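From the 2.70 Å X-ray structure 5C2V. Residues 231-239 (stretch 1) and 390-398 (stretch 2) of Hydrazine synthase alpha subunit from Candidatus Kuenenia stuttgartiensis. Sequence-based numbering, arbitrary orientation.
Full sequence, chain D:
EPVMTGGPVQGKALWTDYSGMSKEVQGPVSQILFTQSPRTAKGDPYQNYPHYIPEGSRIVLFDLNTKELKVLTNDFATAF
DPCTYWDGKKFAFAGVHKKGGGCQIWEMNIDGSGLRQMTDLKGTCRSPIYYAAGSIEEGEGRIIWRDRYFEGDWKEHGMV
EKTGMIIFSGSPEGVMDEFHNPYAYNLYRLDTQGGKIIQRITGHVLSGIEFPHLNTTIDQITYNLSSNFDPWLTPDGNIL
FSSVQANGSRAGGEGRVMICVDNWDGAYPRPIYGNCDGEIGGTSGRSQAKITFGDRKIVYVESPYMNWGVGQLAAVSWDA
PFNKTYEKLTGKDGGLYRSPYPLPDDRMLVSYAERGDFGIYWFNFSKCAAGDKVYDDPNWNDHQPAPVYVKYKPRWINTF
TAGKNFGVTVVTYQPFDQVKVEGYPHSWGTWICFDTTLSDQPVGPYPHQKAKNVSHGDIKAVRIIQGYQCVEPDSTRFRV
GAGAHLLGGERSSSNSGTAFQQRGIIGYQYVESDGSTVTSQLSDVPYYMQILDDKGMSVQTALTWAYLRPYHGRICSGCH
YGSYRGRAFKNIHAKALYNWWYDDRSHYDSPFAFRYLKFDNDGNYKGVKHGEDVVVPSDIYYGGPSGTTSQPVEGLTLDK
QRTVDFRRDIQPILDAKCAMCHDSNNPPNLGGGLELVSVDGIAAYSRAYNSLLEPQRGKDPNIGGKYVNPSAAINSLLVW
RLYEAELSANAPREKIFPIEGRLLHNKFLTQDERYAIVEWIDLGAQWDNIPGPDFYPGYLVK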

# COMPACT_ATOMS: atom_id res chain seq x y z
N PRO D 231 -10.18 21.96 16.01
CA PRO D 231 -11.59 22.16 15.66
C PRO D 231 -11.82 23.47 14.91
O PRO D 231 -11.14 24.46 15.16
CB PRO D 231 -12.28 22.18 17.02
CG PRO D 231 -11.25 22.72 17.94
CD PRO D 231 -9.92 22.22 17.44
N TRP D 232 -12.79 23.46 13.99
CA TRP D 232 -13.12 24.65 13.21
C TRP D 232 -14.61 24.63 12.86
O TRP D 232 -15.36 23.80 13.38
CB TRP D 232 -12.26 24.73 11.95
CG TRP D 232 -12.15 26.11 11.37
CD1 TRP D 232 -12.55 26.52 10.13
CD2 TRP D 232 -11.60 27.28 12.01
NE1 TRP D 232 -12.28 27.85 9.96
CE2 TRP D 232 -11.71 28.35 11.10
CE3 TRP D 232 -11.04 27.52 13.27
CZ2 TRP D 232 -11.27 29.63 11.40
CZ3 TRP D 232 -10.60 28.80 13.57
CH2 TRP D 232 -10.72 29.84 12.64
N LEU D 233 -15.03 25.53 11.98
CA LEU D 233 -16.45 25.67 11.66
C LEU D 233 -16.79 25.25 10.23
O LEU D 233 -16.09 25.62 9.28
CB LEU D 233 -16.90 27.11 11.89
CG LEU D 233 -16.67 27.68 13.29
CD1 LEU D 233 -17.07 29.14 13.37
CD2 LEU D 233 -17.41 26.85 14.34
N THR D 234 -17.86 24.48 10.09
CA THR D 234 -18.40 24.13 8.78
C THR D 234 -19.40 25.20 8.35
O THR D 234 -20.02 25.84 9.20
CB THR D 234 -19.08 22.75 8.78
OG1 THR D 234 -20.30 22.81 9.53
CG2 THR D 234 -18.16 21.70 9.40
N PRO D 235 -19.57 25.39 7.03
CA PRO D 235 -20.52 26.39 6.53
C PRO D 235 -21.97 26.10 6.93
O PRO D 235 -22.78 27.03 6.95
CB PRO D 235 -20.35 26.30 5.01
CG PRO D 235 -18.97 25.75 4.81
CD PRO D 235 -18.78 24.79 5.94
N ASP D 236 -22.28 24.85 7.23
CA ASP D 236 -23.63 24.47 7.67
C ASP D 236 -23.77 24.43 9.19
O ASP D 236 -24.81 24.02 9.71
CB ASP D 236 -24.04 23.13 7.06
CG ASP D 236 -22.92 22.12 7.04
OD1 ASP D 236 -22.29 21.90 8.09
OD2 ASP D 236 -22.67 21.54 5.96
N GLY D 237 -22.73 24.85 9.91
CA GLY D 237 -22.80 24.96 11.35
C GLY D 237 -22.40 23.76 12.20
O GLY D 237 -22.93 23.56 13.29
N ASN D 238 -21.48 22.94 11.69
CA ASN D 238 -20.91 21.86 12.49
C ASN D 238 -19.42 22.07 12.77
O ASN D 238 -18.84 23.06 12.33
CB ASN D 238 -21.12 20.52 11.78
CG ASN D 238 -22.58 20.25 11.47
OD1 ASN D 238 -23.31 19.66 12.28
ND2 ASN D 238 -23.03 20.69 10.30
N ILE D 239 -18.82 21.14 13.51
CA ILE D 239 -17.42 21.26 13.90
C ILE D 239 -16.50 20.41 13.02
O ILE D 239 -16.61 19.19 13.01
CB ILE D 239 -17.21 20.86 15.37
CG1 ILE D 239 -18.19 21.62 16.28
CG2 ILE D 239 -15.77 21.11 15.80
CD1 ILE D 239 -18.02 23.12 16.23
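Stretch 2 (390-398) VKYKPRWIN

Stretch 1 leaves a strand (Pro231 to Leu233) and folds into a type I beta turn from Thr234 to Gly237, closed by the backbone hydrogen bond from Gly237 N to Thr234 O (3.0 Å) and backed by a second from Thr234 N to Asn238 O (2.8 Å). The touching residues are at least 157 positions apart in the same chain; stretch 2 has no regular helix or strand, and its backbone is extended throughout, with phi between -63° and -105° and psi between 120° and 160°. It passes the turn at Gly237, whose CA lies 4.6 Å from the CA of Arg395. Lys391 falls near Trp232, Pro394 near Leu233 and Gly237, and Ile397 near Gly237 and Asn238, so the contacts move from the strand end of stretch 1 to the turn and its exit as stretch 2 proceeds. No hydrogen bond joins the two stretches, and 338 Å² is buried between them, both sides summed.

The backbones come closest at Gly237, where CA approaches Arg395 O at 3.3 Å in a CA-H...O contact (133° at the hydrogen). Gly237 O is also 3.4 Å from Arg395 O, but both are acceptors. With phi/psi of 91/30, Gly237 adopts a conformation that suits glycine: an ideal CB would be jammed against the preceding carbonyl oxygen and would also lie 2.2 Å from Arg395 O.

Pro394, the residue most covered by the other stretch, points toward stretch 1 and packs its ring carbon CG on Leu233 CD1 at 3.7 Å, an apolar contact; its CB lies 3.9 Å from Gly237 CA and 4.1 Å from Thr234 O. Ile397 also points toward stretch 1, with CG1 3.8 Å from Gly237 O and CD1 4.2 Å from Asp236 O. The CA-to-CB bond of Arg395 points sideways, and its CD lies 4.0 Å from Asp236 O, while its guanidinium group is hydrogen-bonded elsewhere in the structure. Toward the other end, with chi2 to chi4 all t, Lys391 extends to place NZ 4.2 Å from Trp232 CH2, oblique to the ring. Tyr392, Lys393 and Trp396 make no contact with stretch 1.

The turn is braced by its own side chains. Thr234 OG1 donates to Asp236 OD1 (2.6 Å) and accepts a very short bond from Asn238 N (2.5 Å), while Asn238 ND2 also donates to Asp236 OD1 (2.6 Å). The CA-to-CB bond of Asp236 points away from stretch 2, and it is the carbonyl oxygen of Asp236 that makes its closest contacts with Arg395 and Ile397.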

# COMPACT_ATOMS: atom_id res chain seq x y z
N VAL D 390 -14.93 41.12 11.06
CA VAL D 390 -16.21 40.63 11.56
C VAL D 390 -16.59 39.32 10.87
O VAL D 390 -16.73 39.27 9.65
CB VAL D 390 -17.33 41.67 11.35
CG1 VAL D 390 -18.65 41.13 11.89
CG2 VAL D 390 -16.96 42.98 12.03
N LYS D 391 -16.76 38.28 11.67
CA LYS D 391 -17.09 36.96 11.15
C LYS D 391 -18.59 36.68 11.23
O LYS D 391 -19.21 36.91 12.26
CB LYS D 391 -16.33 35.87 11.90
CG LYS D 391 -14.83 35.90 11.69
CD LYS D 391 -14.15 34.84 12.53
CE LYS D 391 -12.66 34.85 12.30
NZ LYS D 391 -11.97 33.85 13.16
N TYR D 392 -19.15 36.19 10.14
CA TYR D 392 -20.55 35.78 10.13
C TYR D 392 -20.71 34.55 11.01
O TYR D 392 -19.79 33.74 11.14
CB TYR D 392 -21.03 35.49 8.71
CG TYR D 392 -22.53 35.42 8.59
CD1 TYR D 392 -23.30 36.57 8.58
CD2 TYR D 392 -23.18 34.20 8.48
CE1 TYR D 392 -24.68 36.52 8.47
CE2 TYR D 392 -24.56 34.13 8.36
CZ TYR D 392 -25.30 35.29 8.36
OH TYR D 392 -26.67 35.23 8.25
N LYS D 393 -21.88 34.41 11.63
CA LYS D 393 -22.12 33.30 12.55
C LYS D 393 -22.80 32.13 11.85
O LYS D 393 -23.81 32.30 11.17
CB LYS D 393 -22.96 33.76 13.73
CG LYS D 393 -22.23 34.69 14.69
CD LYS D 393 -23.18 35.23 15.75
CE LYS D 393 -22.47 36.23 16.65
NZ LYS D 393 -23.12 36.32 17.99
N PRO D 394 -22.23 30.92 12.01
CA PRO D 394 -22.83 29.69 11.48
C PRO D 394 -24.07 29.29 12.26
O PRO D 394 -24.26 29.73 13.40
CB PRO D 394 -21.72 28.65 11.65
CG PRO D 394 -20.46 29.44 11.89
CD PRO D 394 -20.91 30.67 12.61
N ARG D 395 -24.91 28.46 11.65
CA ARG D 395 -26.13 27.99 12.29
C ARG D 395 -25.81 27.17 13.53
O ARG D 395 -24.81 26.44 13.56
CB ARG D 395 -26.95 27.16 11.30
CG ARG D 395 -27.10 27.83 9.95
CD ARG D 395 -27.45 26.84 8.85
NE ARG D 395 -27.44 27.48 7.54
CZ ARG D 395 -28.26 27.16 6.55
NH1 ARG D 395 -29.17 26.21 6.71
NH2 ARG D 395 -28.18 27.80 5.39
N TRP D 396 -26.65 27.28 14.56
CA TRP D 396 -26.47 26.46 15.75
C TRP D 396 -27.51 25.35 15.78
O TRP D 396 -28.72 25.60 15.70
CB TRP D 396 -26.52 27.31 17.03
CG TRP D 396 -27.85 27.91 17.35
CD1 TRP D 396 -28.36 29.07 16.85
CD2 TRP D 396 -28.82 27.41 18.27
NE1 TRP D 396 -29.60 29.31 17.39
CE2 TRP D 396 -29.91 28.31 18.27
CE3 TRP D 396 -28.88 26.28 19.10
CZ2 TRP D 396 -31.04 28.11 19.06
CZ3 TRP D 396 -30.01 26.09 19.88
CH2 TRP D 396 -31.07 27.00 19.86
N ILE D 397 -27.03 24.11 15.89
CA ILE D 397 -27.88 22.93 15.82
C ILE D 397 -28.43 22.56 17.20
O ILE D 397 -27.74 22.69 18.21
CB ILE D 397 -27.12 21.73 15.23
CG1 ILE D 397 -26.35 22.15 13.97
CG2 ILE D 397 -28.06 20.58 14.92
CD1 ILE D 397 -27.24 22.70 12.87
N ASN D 398 -29.68 22.11 17.23
CA ASN D 398 -30.33 21.71 18.47
C ASN D 398 -29.67 20.51 19.12
O ASN D 398 -29.45 19.48 18.48
CB ASN D 398 -31.81 21.41 18.22
CG ASN D 398 -32.59 22.63 17.79
OD1 ASN D 398 -33.10 23.38 18.62
ND2 ASN D 398 -32.70 22.84 16.48